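Local coordinates for protein argonaute (Methanocaldococcus jannaschii, PDB 5G5S) that uses short single-stranded DNA guides to bind complementary DNA strands and cut them, and may thereby defend the cell against invading genetic elements, at residues 380-385 with 473-478. Numbering follows the deposited sequence.
Sequences NKMFRN and YMTNNL
Met382 and Thr475 mark the point where the helical segments 380-385 and 473-478 come nearest, their CA atoms 7.3 Å apart. Both segments keep regular helical backbone bonds, such as Arg384 N to Asn380 O and Leu478 N to Met474 O, and the contact between them is made by side chains alone; it is small, burying 124 Å² in all. It illustrates how one unbranched methionine side chain can bridge two helices. A chi1 of 168° sets CG opposite the backbone N, and with chi2 also extended Met382 reaches across the gap before bending at chi3 (67°). Its CG lies 3.7 Å from the methyl CG2 of Thr475, the two side chains running past one another in opposite directions. Farther out, Met382 SD sits 3.7 Å from CD2 of Leu478, whose side chain crosses that of the methionine at about a right angle; SD is also 3.8 Å from Thr475 CG2, so the sulfur touches methyl groups from two residues about one helical turn apart. The bend turns the terminal CE back over one face of the Phe383 ring, 3.6 Å above its plane and toward the rim. Thr475 divides its work: while CG2 faces the methionine, the buried OG1 takes part in hydrogen bonds with Tyr337, Trp466 and Asp469. Met382 and Leu478 both also touch Leu431 of strand 428-434 and Trp466 of helix 463-467. This is apolar helix-to-helix packing over the parallel sheet of the Mid domain, an alpha/beta fold of Rossmann-like character that binds the phosphorylated 5' end of the guide. Leu478 brings the contact to the border of that pocket: its side chain comes within about 4 Å of that of Gln459 (nearest atoms), a residue of the 459-462 region that binds this end.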
loop_
_atom_site.group_PDB
_atom_site.type_symbol
_atom_site.label_atom_id
_atom_site.label_comp_id
_atom_site.label_asym_id
_atom_site.label_seq_id
_atom_site.Cartn_x
_atom_site.Cartn_y
_atom_site.Cartn_z
ATOM N N ASN A 380 -34.590 -4.863 -1.838
ATOM C CA ASN A 380 -35.749 -4.013 -2.142
ATOM C C ASN A 380 -35.891 -2.835 -1.171
ATOM O O ASN A 380 -35.912 -1.691 -1.627
ATOM C CB ASN A 380 -37.044 -4.830 -2.233
ATOM C CG ASN A 380 -37.112 -5.783 -3.410
ATOM O OD1 ASN A 380 -36.459 -5.600 -4.445
ATOM N ND2 ASN A 380 -37.926 -6.822 -3.286
ATOM N N LYS A 381 -35.939 -3.105 0.158
ATOM C CA LYS A 381 -36.048 -2.078 1.206
ATOM C C LYS A 381 -34.922 -1.049 1.144
ATOM O O LYS A 381 -35.145 0.105 1.497
ATOM C CB LYS A 381 -36.119 -2.707 2.604
ATOM N N MET A 382 -33.725 -1.452 0.687
ATOM C CA MET A 382 -32.594 -0.537 0.549
ATOM C C MET A 382 -32.723 0.329 -0.714
ATOM O O MET A 382 -32.590 1.551 -0.628
ATOM C CB MET A 382 -31.257 -1.295 0.560
ATOM C CG MET A 382 -30.076 -0.426 0.124
ATOM S SD MET A 382 -28.529 -1.293 -0.163
ATOM C CE MET A 382 -28.946 -2.255 -1.578
ATOM N N PHE A 383 -32.936 -0.307 -1.882
ATOM C CA PHE A 383 -33.043 0.395 -3.157
ATOM C C PHE A 383 -34.316 1.232 -3.329
ATOM O O PHE A 383 -34.228 2.307 -3.910
ATOM C CB PHE A 383 -32.816 -0.546 -4.350
ATOM C CG PHE A 383 -31.382 -0.950 -4.626
ATOM C CD1 PHE A 383 -30.401 0.011 -4.854
ATOM C CD2 PHE A 383 -31.032 -2.289 -4.750
ATOM C CE1 PHE A 383 -29.084 -0.366 -5.146
ATOM C CE2 PHE A 383 -29.719 -2.664 -5.061
ATOM C CZ PHE A 383 -28.752 -1.699 -5.252
ATOM N N ARG A 384 -35.480 0.771 -2.834
ATOM C CA ARG A 384 -36.730 1.539 -2.965
ATOM C C ARG A 384 -36.692 2.859 -2.184
ATOM O O ARG A 384 -37.256 3.855 -2.644
ATOM C CB ARG A 384 -37.967 0.703 -2.598
ATOM N N ASN A 385 -36.003 2.863 -1.021
ATOM C CA ASN A 385 -35.818 4.045 -0.175
ATOM C C ASN A 385 -34.764 4.958 -0.790
ATOM O O ASN A 385 -34.845 6.178 -0.634
ATOM C CB ASN A 385 -35.440 3.650 1.258
ATOM C CG ASN A 385 -36.631 3.282 2.120
ATOM O OD1 ASN A 385 -37.274 4.138 2.741
ATOM N ND2 ASN A 385 -36.939 1.999 2.199
ATOM N N TYR A 473 -26.046 -0.148 9.532
ATOM C CA TYR A 473 -24.603 0.116 9.490
ATOM C C TYR A 473 -23.951 -0.366 8.184
ATOM O O TYR A 473 -23.273 0.422 7.522
ATOM C CB TYR A 473 -23.924 -0.512 10.731
ATOM C CG TYR A 473 -22.438 -0.247 10.857
ATOM C CD1 TYR A 473 -21.963 0.861 11.554
ATOM C CD2 TYR A 473 -21.503 -1.136 10.329
ATOM C CE1 TYR A 473 -20.596 1.105 11.683
ATOM C CE2 TYR A 473 -20.133 -0.905 10.456
ATOM C CZ TYR A 473 -19.684 0.223 11.125
ATOM O OH TYR A 473 -18.336 0.460 11.239
ATOM N N MET A 474 -24.147 -1.648 7.828
ATOM C CA MET A 474 -23.609 -2.250 6.611
ATOM C C MET A 474 -24.256 -1.680 5.358
ATOM O O MET A 474 -23.575 -1.550 4.339
ATOM C CB MET A 474 -23.775 -3.762 6.642
ATOM C CG MET A 474 -22.855 -4.485 5.690
ATOM S SD MET A 474 -22.625 -6.203 6.177
ATOM C CE MET A 474 -21.869 -5.969 7.842
ATOM N N THR A 475 -25.566 -1.351 5.422
ATOM C CA THR A 475 -26.302 -0.758 4.306
ATOM C C THR A 475 -25.683 0.598 3.957
ATOM O O THR A 475 -25.429 0.867 2.781
ATOM C CB THR A 475 -27.797 -0.692 4.617
ATOM O OG1 THR A 475 -28.269 -2.014 4.866
ATOM C CG2 THR A 475 -28.597 -0.080 3.483
ATOM N N ASN A 476 -25.414 1.419 4.992
ATOM C CA ASN A 476 -24.771 2.726 4.899
ATOM C C ASN A 476 -23.372 2.568 4.250
ATOM O O ASN A 476 -23.072 3.277 3.290
ATOM C CB ASN A 476 -24.680 3.367 6.296
ATOM C CG ASN A 476 -23.974 4.701 6.338
ATOM O OD1 ASN A 476 -24.532 5.740 5.974
ATOM N ND2 ASN A 476 -22.740 4.707 6.823
ATOM N N ASN A 477 -22.566 1.582 4.718
ATOM C CA ASN A 477 -21.232 1.308 4.181
ATOM C C ASN A 477 -21.254 0.782 2.756
ATOM O O ASN A 477 -20.346 1.078 1.984
ATOM C CB ASN A 477 -20.447 0.368 5.090
ATOM C CG ASN A 477 -20.006 0.995 6.385
ATOM O OD1 ASN A 477 -19.964 2.218 6.539
ATOM N ND2 ASN A 477 -19.647 0.161 7.342
ATOM N N LEU A 478 -22.278 0.005 2.411
ATOM C CA LEU A 478 -22.451 -0.545 1.072
ATOM C C LEU A 478 -22.755 0.585 0.105
ATOM O O LEU A 478 -22.167 0.628 -0.969
ATOM C CB LEU A 478 -23.571 -1.612 1.050
ATOM C CG LEU A 478 -23.970 -2.169 -0.327
ATOM C CD1 LEU A 478 -22.812 -2.922 -0.981
ATOM C CD2 LEU A 478 -25.224 -3.039 -0.230
#